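Local atomic coordinates of pyruvate formate-lyase 2 (Archaeoglobus fulgidus, PDB entry 2F3O), a protein that is of unknown function but belongs to the glycyl radical enzymes, relatives of pyruvate formate-lyase and glycerol dehydratase, and probably acts as a lyase. Residues A46-L51 and V202-I207; S262-E267 and P512-C517; V659-G664 and I769-C774; L691-S696 and V723-L728. All coordinates share one frame; numbering follows the deposited sequence.

In the fold
Contacts 1 and 2 both pack helices within the pyruvate formate lyase-like region and touch each other, with centres 9 Å apart; contacts 3 and 4 form a second touching pair, on the opposite side of the chain's centre. Contact 2 is wholly buried, so its one carboxylate is met by backbone N-H groups. Contact 1 is mostly buried as well, but has partly exposed residues at one edge, where a lysine and a glutamate pair. Contact 4 builds a buried parallel strand pair at the edge of a mixed sheet from main-chain bonds and two polar side-chain pairs. Contact 3 lies nearer the surface and relies on one arginine gripping a loop; S773 and S660 connect it to contact 4.

Contact 1 of 4, residues A46-L51 and V202-I207; sequences ALKHVL and VSEAVI
A205 presses its CB against the backbone of K48, 3.6 Å from K48 CA, where helices 39-53 and 190-221 pack side by side. The two segments run nearly parallel, at 10°, with axes 8.7 Å apart, and a small methyl suits the position at which the two main chains come nearest. On one side of it, larger apolar chains fill the interface: L47 CD1 meets V202 CG2 at 3.8 Å, and L51 CD1 touches both A205 CB and V206 CG2, each at 4.0 Å. L47, L51, V202 and V206 are all buried. On the other side the interface turns polar and partly exposed, which suits K48 with its long aliphatic stem and charged end. Its CG lies over A205 CB, and a bend at chi3 (-91°) turns CE out of the extended line. The amine then forms a salt bridge with E204, whose second oxygen, OE1, pairs with K200 one turn earlier on its own helix. In the next shell, L513 packs on L47 and V202, Q266 covers L47 and L51, and R212 binds L51 O. K48 NZ reaches E204 OE2 at 3.2 Å on the anti side of that oxygen, 22° out of the carboxylate plane.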
# COMPACT_ATOMS: atom_id res chain seq x y z
N ALA A 46 -17.61 13.66 -26.07
CA ALA A 46 -18.51 13.00 -26.99
C ALA A 46 -19.92 12.93 -26.45
O ALA A 46 -20.88 13.30 -27.14
CB ALA A 46 -18.01 11.64 -27.31
N LEU A 47 -20.04 12.49 -25.20
CA LEU A 47 -21.32 12.43 -24.51
C LEU A 47 -21.94 13.79 -24.47
O LEU A 47 -23.15 13.91 -24.68
CB LEU A 47 -21.15 11.89 -23.08
CG LEU A 47 -22.32 11.32 -22.26
CD1 LEU A 47 -22.75 12.27 -21.19
CD2 LEU A 47 -23.51 10.89 -23.12
N LYS A 48 -21.13 14.82 -24.22
CA LYS A 48 -21.65 16.18 -24.13
C LYS A 48 -22.22 16.58 -25.46
O LYS A 48 -23.38 17.00 -25.53
CB LYS A 48 -20.59 17.19 -23.70
CG LYS A 48 -21.09 18.63 -23.86
CD LYS A 48 -20.04 19.69 -23.63
CE LYS A 48 -20.03 20.11 -22.17
NZ LYS A 48 -19.39 21.44 -21.97
N HIS A 49 -21.43 16.39 -26.52
CA HIS A 49 -21.84 16.73 -27.87
C HIS A 49 -23.16 16.05 -28.26
O HIS A 49 -24.06 16.73 -28.77
CB HIS A 49 -20.72 16.41 -28.86
CG HIS A 49 -20.94 16.96 -30.25
ND1 HIS A 49 -20.85 18.30 -30.55
CD2 HIS A 49 -21.21 16.33 -31.42
CE1 HIS A 49 -21.07 18.47 -31.84
NE2 HIS A 49 -21.28 17.29 -32.39
N VAL A 50 -23.33 14.75 -27.99
CA VAL A 50 -24.63 14.11 -28.28
C VAL A 50 -25.81 14.68 -27.44
O VAL A 50 -26.89 14.83 -27.97
CB VAL A 50 -24.64 12.53 -28.29
CG1 VAL A 50 -23.34 11.95 -28.81
CG2 VAL A 50 -24.97 11.96 -26.95
N LEU A 51 -25.59 15.03 -26.17
CA LEU A 51 -26.70 15.49 -25.34
C LEU A 51 -27.09 16.92 -25.72
O LEU A 51 -28.25 17.32 -25.59
CB LEU A 51 -26.35 15.40 -23.83
CG LEU A 51 -26.21 14.07 -23.08
CD1 LEU A 51 -25.95 14.34 -21.61
CD2 LEU A 51 -27.41 13.19 -23.22
N VAL A 202 -18.92 16.32 -18.19
CA VAL A 202 -20.08 15.44 -18.17
C VAL A 202 -21.23 15.95 -17.28
O VAL A 202 -22.40 15.71 -17.57
CB VAL A 202 -19.63 13.99 -17.85
CG1 VAL A 202 -20.33 13.42 -16.66
CG2 VAL A 202 -19.73 13.13 -19.07
N SER A 203 -20.90 16.69 -16.23
CA SER A 203 -21.91 17.33 -15.40
C SER A 203 -22.60 18.47 -16.15
O SER A 203 -23.83 18.55 -16.15
CB SER A 203 -21.29 17.87 -14.12
OG SER A 203 -20.66 16.82 -13.41
N GLU A 204 -21.80 19.32 -16.79
CA GLU A 204 -22.27 20.42 -17.62
C GLU A 204 -23.23 19.94 -18.70
O GLU A 204 -24.27 20.54 -18.90
CB GLU A 204 -21.08 21.12 -18.28
CG GLU A 204 -20.38 22.14 -17.41
CD GLU A 204 -18.94 22.39 -17.85
OE1 GLU A 204 -18.19 23.05 -17.10
OE2 GLU A 204 -18.55 21.93 -18.96
N ALA A 205 -22.86 18.87 -19.38
CA ALA A 205 -23.69 18.23 -20.39
C ALA A 205 -25.09 17.89 -19.87
O ALA A 205 -26.09 18.20 -20.54
CB ALA A 205 -23.01 16.96 -20.85
N VAL A 206 -25.15 17.27 -18.69
CA VAL A 206 -26.39 16.77 -18.11
C VAL A 206 -27.29 17.90 -17.64
O VAL A 206 -28.51 17.86 -17.86
CB VAL A 206 -26.10 15.72 -17.01
CG1 VAL A 206 -27.03 15.86 -15.82
CG2 VAL A 206 -26.20 14.32 -17.60
N ILE A 207 -26.67 18.94 -17.06
CA ILE A 207 -27.36 20.19 -16.68
C ILE A 207 -28.00 20.85 -17.90
O ILE A 207 -29.19 21.13 -17.91
CB ILE A 207 -26.40 21.16 -15.96
CG1 ILE A 207 -25.98 20.57 -14.61
CG2 ILE A 207 -27.04 22.51 -15.72
CD1 ILE A 207 -24.90 21.35 -13.94

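Contact 2 of 4, residues S262-E267 and P512-C517; sequences SALHQE and PLLSLC
The carboxylate of E267 meets the first turn of helix 512-516, each oxygen using its syn lone pair to accept a backbone N-H. OE1 takes the N-H of L514 and OE2 that of L513, both at 2.9 Å and with N-H...O angles close to 160°. This is a carboxylate held at a helix N-terminus, a place where N-H groups lack partners in their own helix. The positive end of the helix dipole would be expected to stabilise the negative charge. P512 suits the start of the helix because its ring nitrogen has no hydrogen to offer; its CD lies beside E267 OE2. The glutamate reaches this point because CG is anti to the backbone N (chi1 168°) and the chain runs extended beyond it. A second flat group, the amide of Q266, points elsewhere: NE2 donates nearly in its own plane to S262 O one turn back, and also binds M68 O.

Beside the polar grip, apolar chains fill the space between helices whose segments run at 137° to each other. A263 CB touches L513 CD2 at 3.9 Å, and V202 and F168 also pack on L513. L264 forks: CD2 rests 3.7 Å from L513 CG, while CD1 lies 4.1 Å from C517 SG.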
# COMPACT_ATOMS: atom_id res chain seq x y z
N SER A 262 -31.93 8.41 -19.25
CA SER A 262 -31.86 8.55 -20.71
C SER A 262 -30.47 9.02 -21.17
O SER A 262 -30.01 8.67 -22.25
CB SER A 262 -32.94 9.51 -21.25
OG SER A 262 -32.60 10.88 -21.07
N ALA A 263 -29.83 9.83 -20.32
CA ALA A 263 -28.51 10.34 -20.60
C ALA A 263 -27.52 9.19 -20.62
O ALA A 263 -26.72 9.08 -21.55
CB ALA A 263 -28.11 11.38 -19.55
N LEU A 264 -27.62 8.31 -19.62
CA LEU A 264 -26.71 7.17 -19.45
C LEU A 264 -26.73 6.29 -20.66
O LEU A 264 -25.71 5.71 -21.01
CB LEU A 264 -27.07 6.33 -18.22
CG LEU A 264 -26.48 6.99 -16.98
CD1 LEU A 264 -26.96 6.35 -15.71
CD2 LEU A 264 -24.98 6.99 -17.05
N HIS A 265 -27.88 6.25 -21.32
CA HIS A 265 -28.04 5.43 -22.49
C HIS A 265 -27.39 6.01 -23.74
O HIS A 265 -27.44 5.40 -24.82
CB HIS A 265 -29.50 5.11 -22.71
CG HIS A 265 -29.98 3.99 -21.86
ND1 HIS A 265 -30.44 4.17 -20.57
CD2 HIS A 265 -30.03 2.65 -22.09
CE1 HIS A 265 -30.76 3.00 -20.05
NE2 HIS A 265 -30.52 2.06 -20.96
N GLN A 266 -26.76 7.17 -23.60
CA GLN A 266 -26.07 7.76 -24.73
C GLN A 266 -24.60 7.50 -24.57
O GLN A 266 -23.84 7.58 -25.53
CB GLN A 266 -26.33 9.26 -24.84
CG GLN A 266 -27.78 9.71 -24.72
CD GLN A 266 -28.72 8.94 -25.62
OE1 GLN A 266 -28.45 8.70 -26.80
NE2 GLN A 266 -29.85 8.52 -25.05
N GLU A 267 -24.19 7.16 -23.35
CA GLU A 267 -22.80 6.84 -23.05
C GLU A 267 -22.56 5.32 -23.02
O GLU A 267 -21.58 4.83 -23.55
CB GLU A 267 -22.40 7.47 -21.72
CG GLU A 267 -21.06 6.99 -21.16
CD GLU A 267 -20.76 7.55 -19.78
OE1 GLU A 267 -21.36 7.09 -18.78
OE2 GLU A 267 -19.91 8.47 -19.70
N PRO A 512 -17.39 8.11 -17.94
CA PRO A 512 -17.39 9.12 -16.89
C PRO A 512 -18.74 9.48 -16.27
O PRO A 512 -18.79 9.74 -15.08
CB PRO A 512 -16.83 10.36 -17.59
CG PRO A 512 -16.15 9.86 -18.79
CD PRO A 512 -16.84 8.62 -19.20
N LEU A 513 -19.81 9.56 -17.04
CA LEU A 513 -21.11 9.88 -16.42
C LEU A 513 -21.55 8.78 -15.47
O LEU A 513 -21.90 9.07 -14.31
CB LEU A 513 -22.19 10.17 -17.46
CG LEU A 513 -23.59 10.47 -16.92
CD1 LEU A 513 -23.59 11.70 -16.05
CD2 LEU A 513 -24.59 10.62 -18.06
N LEU A 514 -21.48 7.52 -15.94
CA LEU A 514 -21.76 6.34 -15.15
C LEU A 514 -20.90 6.29 -13.90
O LEU A 514 -21.39 5.95 -12.83
CB LEU A 514 -21.54 5.09 -15.99
CG LEU A 514 -21.78 3.75 -15.28
CD1 LEU A 514 -23.21 3.68 -14.78
CD2 LEU A 514 -21.43 2.57 -16.16
N SER A 515 -19.64 6.66 -14.04
CA SER A 515 -18.75 6.79 -12.88
C SER A 515 -19.29 7.71 -11.79
O SER A 515 -19.15 7.40 -10.62
CB SER A 515 -17.37 7.28 -13.29
OG SER A 515 -16.69 6.25 -13.94
N LEU A 516 -19.94 8.81 -12.15
CA LEU A 516 -20.47 9.69 -11.11
C LEU A 516 -21.55 8.98 -10.32
O LEU A 516 -21.74 9.22 -9.12
CB LEU A 516 -21.03 10.97 -11.71
CG LEU A 516 -20.12 12.21 -11.68
CD1 LEU A 516 -18.66 11.85 -11.89
CD2 LEU A 516 -20.59 13.17 -12.75
N CYS A 517 -22.22 8.06 -11.00
CA CYS A 517 -23.35 7.36 -10.43
C CYS A 517 -22.99 6.10 -9.69
O CYS A 517 -23.90 5.38 -9.30
CB CYS A 517 -24.31 6.91 -11.53
SG CYS A 517 -24.70 8.10 -12.77

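Contact 3 of 4, residues V659-G664 and I769-C774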
# COMPACT_ATOMS: atom_id res chain seq x y z
N VAL A 659 -31.65 -22.51 -13.97
CA VAL A 659 -31.73 -23.62 -13.05
C VAL A 659 -33.03 -24.38 -13.27
O VAL A 659 -33.48 -25.14 -12.41
CB VAL A 659 -31.57 -23.18 -11.58
CG1 VAL A 659 -30.17 -22.66 -11.37
CG2 VAL A 659 -32.57 -22.10 -11.22
N SER A 660 -33.63 -24.18 -14.44
CA SER A 660 -34.86 -24.86 -14.80
C SER A 660 -34.51 -26.13 -15.58
O SER A 660 -33.57 -26.12 -16.39
CB SER A 660 -35.78 -23.93 -15.59
OG SER A 660 -35.94 -22.67 -14.97
N PRO A 661 -35.24 -27.23 -15.33
CA PRO A 661 -35.04 -28.55 -15.94
C PRO A 661 -35.15 -28.55 -17.45
O PRO A 661 -35.69 -27.61 -18.03
CB PRO A 661 -36.18 -29.39 -15.36
CG PRO A 661 -37.14 -28.44 -14.79
CD PRO A 661 -36.34 -27.28 -14.34
N SER A 662 -34.65 -29.61 -18.07
CA SER A 662 -34.76 -29.74 -19.52
C SER A 662 -36.23 -29.77 -20.01
O SER A 662 -37.16 -30.04 -19.24
CB SER A 662 -34.00 -30.97 -20.01
OG SER A 662 -32.60 -30.72 -20.02
N THR A 663 -36.42 -29.44 -21.28
CA THR A 663 -37.76 -29.36 -21.83
C THR A 663 -38.42 -30.74 -21.84
O THR A 663 -37.90 -31.70 -22.42
CB THR A 663 -37.72 -28.73 -23.22
OG1 THR A 663 -37.20 -27.41 -23.11
CG2 THR A 663 -39.09 -28.68 -23.83
N GLY A 664 -39.56 -30.84 -21.15
CA GLY A 664 -40.35 -32.07 -21.13
C GLY A 664 -39.77 -33.21 -20.31
O GLY A 664 -40.09 -34.37 -20.57
N ILE A 769 -43.66 -22.86 -25.67
CA ILE A 769 -44.87 -23.66 -25.84
C ILE A 769 -44.74 -25.05 -25.21
O ILE A 769 -45.59 -25.44 -24.41
CB ILE A 769 -45.33 -23.72 -27.33
CG1 ILE A 769 -46.03 -22.41 -27.71
CG2 ILE A 769 -46.29 -24.87 -27.57
CD1 ILE A 769 -46.12 -22.16 -29.21
N ARG A 770 -43.64 -25.75 -25.49
CA ARG A 770 -43.42 -27.09 -24.94
C ARG A 770 -43.15 -27.19 -23.44
O ARG A 770 -43.23 -28.27 -22.87
CB ARG A 770 -42.30 -27.79 -25.68
CG ARG A 770 -42.68 -28.24 -27.06
CD ARG A 770 -41.58 -29.05 -27.67
NE ARG A 770 -41.49 -28.80 -29.10
CZ ARG A 770 -40.72 -29.50 -29.93
NH1 ARG A 770 -39.98 -30.50 -29.46
NH2 ARG A 770 -40.70 -29.21 -31.23
N ARG A 771 -42.83 -26.07 -22.80
CA ARG A 771 -42.51 -26.08 -21.37
C ARG A 771 -43.71 -25.75 -20.47
O ARG A 771 -43.58 -25.66 -19.25
CB ARG A 771 -41.33 -25.15 -21.08
CG ARG A 771 -40.04 -25.59 -21.76
CD ARG A 771 -38.90 -24.62 -21.51
NE ARG A 771 -38.58 -24.60 -20.09
CZ ARG A 771 -37.71 -25.41 -19.52
NH1 ARG A 771 -37.03 -26.30 -20.24
NH2 ARG A 771 -37.51 -25.34 -18.21
N ILE A 772 -44.87 -25.57 -21.09
CA ILE A 772 -46.11 -25.31 -20.38
C ILE A 772 -46.52 -26.57 -19.63
O ILE A 772 -46.72 -27.63 -20.21
CB ILE A 772 -47.23 -24.87 -21.34
CG1 ILE A 772 -46.87 -23.54 -22.00
CG2 ILE A 772 -48.54 -24.72 -20.60
CD1 ILE A 772 -47.73 -23.17 -23.18
N SER A 773 -46.60 -26.43 -18.31
CA SER A 773 -46.80 -27.57 -17.43
C SER A 773 -48.24 -27.64 -16.94
O SER A 773 -48.93 -26.62 -16.85
CB SER A 773 -45.81 -27.48 -16.27
OG SER A 773 -46.02 -28.47 -15.28
N CYS A 774 -48.68 -28.86 -16.62
CA CYS A 774 -50.03 -29.15 -16.09
C CYS A 774 -50.06 -29.77 -14.68
O CYS A 774 -50.98 -29.48 -13.91
CB CYS A 774 -50.80 -30.05 -17.04
SG CYS A 774 -51.14 -29.22 -18.57
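R771 supplies every hydrogen bond between the loop 659-664 and the chain that follows helix 762-770. Its guanidinium approaches P661 end-on, NH1 and NH2 both donating to the single carbonyl oxygen P661 O, each at 2.9 Å. The two bonds are similarly bent, and the oxygen lies within 5° of the guanidinium plane. NH1 also donates to T663 OG1 at 3.1 Å, again at the edge of the group. Three bonds in one plane should restrict the rotation of the guanidinium. R771 CG and CD each lie 3.6 Å from T663 OG1, and beyond them a bend at chi3 (64°) turns NE aside. T663 OG1 has a second partner, E767 OE2, so the hydroxyl links the arginine to the helix just before it.

The setting is the C-terminal end of the chain, where it leaves its last helix and passes next to strand 692-696, an outermost strand of a five-stranded mixed sheet. S773 makes backbone hydrogen bonds with N694 and S696, and S660 OG bonds T692 N, so both partners of this contact are also tied to that strand.

Van der Waals contacts complete the join. T663 crosses the two arginine side chains at about right angles, its methyl CG2 lying 3.8 Å from both R770 CB and R771 CG. Threonine suits this spot by offering a hydroxyl to the guanidinium and a methyl to the aliphatic stems. S660 CB approaches R771 NH2 obliquely at 3.4 Å.

Contact 4 of 4, residues L691-S696 and V723-L728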
# COMPACT_ATOMS: atom_id res chain seq x y z
N LEU A 691 -34.92 -19.27 -12.48
CA LEU A 691 -35.91 -20.34 -12.50
C LEU A 691 -37.23 -19.84 -13.10
O LEU A 691 -37.86 -18.94 -12.54
CB LEU A 691 -36.14 -20.89 -11.09
CG LEU A 691 -37.26 -21.91 -10.93
CD1 LEU A 691 -36.94 -23.15 -11.75
CD2 LEU A 691 -37.48 -22.24 -9.47
N THR A 692 -37.64 -20.43 -14.22
CA THR A 692 -38.90 -20.07 -14.86
C THR A 692 -39.92 -21.18 -14.76
O THR A 692 -39.65 -22.31 -15.19
CB THR A 692 -38.71 -19.84 -16.34
OG1 THR A 692 -37.50 -19.10 -16.53
CG2 THR A 692 -39.88 -19.08 -16.91
N ILE A 693 -41.10 -20.88 -14.23
CA ILE A 693 -42.17 -21.88 -14.11
C ILE A 693 -43.34 -21.57 -15.04
O ILE A 693 -44.03 -20.57 -14.88
CB ILE A 693 -42.61 -22.02 -12.63
CG1 ILE A 693 -41.53 -22.75 -11.84
CG2 ILE A 693 -43.92 -22.80 -12.52
CD1 ILE A 693 -41.07 -24.01 -12.52
N ASN A 694 -43.54 -22.42 -16.05
CA ASN A 694 -44.60 -22.20 -17.03
C ASN A 694 -45.85 -23.03 -16.75
O ASN A 694 -45.80 -24.26 -16.73
CB ASN A 694 -44.10 -22.48 -18.45
CG ASN A 694 -43.12 -21.45 -18.93
OD1 ASN A 694 -42.73 -20.56 -18.19
ND2 ASN A 694 -42.71 -21.57 -20.18
N LEU A 695 -46.96 -22.34 -16.56
CA LEU A 695 -48.21 -22.98 -16.17
C LEU A 695 -49.30 -22.71 -17.20
O LEU A 695 -49.43 -21.59 -17.71
CB LEU A 695 -48.66 -22.47 -14.80
CG LEU A 695 -47.94 -23.05 -13.58
CD1 LEU A 695 -48.31 -22.26 -12.35
CD2 LEU A 695 -48.30 -24.51 -13.41
N SER A 696 -50.08 -23.75 -17.50
CA SER A 696 -51.30 -23.66 -18.30
C SER A 696 -52.35 -22.88 -17.51
O SER A 696 -52.42 -23.02 -16.29
CB SER A 696 -51.81 -25.08 -18.62
OG SER A 696 -53.12 -25.10 -19.15
N VAL A 723 -37.64 -16.97 -8.65
CA VAL A 723 -38.65 -17.69 -9.40
C VAL A 723 -39.41 -16.68 -10.24
O VAL A 723 -39.58 -15.53 -9.84
CB VAL A 723 -39.60 -18.51 -8.47
CG1 VAL A 723 -40.63 -17.63 -7.75
CG2 VAL A 723 -40.30 -19.61 -9.25
N GLN A 724 -39.84 -17.10 -11.43
CA GLN A 724 -40.74 -16.29 -12.23
C GLN A 724 -41.76 -17.17 -12.93
O GLN A 724 -41.49 -18.32 -13.28
CB GLN A 724 -39.96 -15.46 -13.25
CG GLN A 724 -39.19 -16.30 -14.22
CD GLN A 724 -38.53 -15.48 -15.28
OE1 GLN A 724 -38.40 -14.26 -15.15
NE2 GLN A 724 -38.11 -16.13 -16.34
N PHE A 725 -42.94 -16.61 -13.14
CA PHE A 725 -44.06 -17.38 -13.65
C PHE A 725 -44.60 -16.94 -15.00
O PHE A 725 -44.61 -15.77 -15.34
CB PHE A 725 -45.19 -17.31 -12.67
CG PHE A 725 -44.92 -18.01 -11.37
CD1 PHE A 725 -44.75 -17.28 -10.20
CD2 PHE A 725 -44.87 -19.41 -11.32
CE1 PHE A 725 -44.52 -17.92 -9.00
CE2 PHE A 725 -44.63 -20.06 -10.13
CZ PHE A 725 -44.46 -19.32 -8.96
N ASN A 726 -45.08 -17.92 -15.74
CA ASN A 726 -45.82 -17.68 -16.97
C ASN A 726 -47.19 -18.33 -16.92
O ASN A 726 -47.31 -19.52 -16.62
CB ASN A 726 -45.06 -18.25 -18.16
CG ASN A 726 -44.17 -17.23 -18.80
OD1 ASN A 726 -44.46 -16.03 -18.77
ND2 ASN A 726 -43.09 -17.70 -19.41
N ILE A 727 -48.22 -17.55 -17.22
CA ILE A 727 -49.55 -18.09 -17.40
C ILE A 727 -49.88 -18.00 -18.89
O ILE A 727 -50.08 -16.93 -19.44
CB ILE A 727 -50.60 -17.37 -16.54
CG1 ILE A 727 -50.18 -17.37 -15.07
CG2 ILE A 727 -51.93 -18.02 -16.69
CD1 ILE A 727 -49.88 -18.72 -14.49
N LEU A 728 -49.88 -19.15 -19.54
CA LEU A 728 -49.95 -19.20 -20.98
C LEU A 728 -51.10 -20.07 -21.48
O LEU A 728 -51.33 -21.18 -20.98
CB LEU A 728 -48.64 -19.74 -21.52
CG LEU A 728 -47.39 -18.98 -21.07
CD1 LEU A 728 -46.13 -19.72 -21.49
CD2 LEU A 728 -47.44 -17.55 -21.60
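I693 and F725 lie side by side on the tightly packed face of this strand pair, I693 CB coming 3.7 Å from F725 CD2. On it, too, I727 CD1 reaches L695 CB at 4.0 Å. Helix 670-677 covers I693 and L695, and L711 of helix 704-717 lies against F725; branched and aromatic residues suit a face buried beneath helices. The strands are parallel neighbours connected through helices 697-700 and 704-717, a beta-alpha-beta crossover. Main-chain bonds alternate between them, including I693 N to Q724 O at 2.8 Å, straight at 178°.

The opposite face is polar but mostly buried; T692 is its partly exposed member. Q724 has CG between its backbone N and carbonyl carbon (chi1 61°), and its extended chain lets NE2 donate to T692 OG1 at 3.0 Å. N726 ND2 donates to N694 OD1 at 3.1 Å from above the carbonyl plane, 47° out of it. Q724 OE1 accepts from R749 NE and N726 OD1 from R749 N, three residues before G752, the predicted radical site. At the far end the side chains of S696 and L728 diverge, although L728 N still donates to L695 O; S696 N-caps the following helix, OG weakly bonded to D698 N.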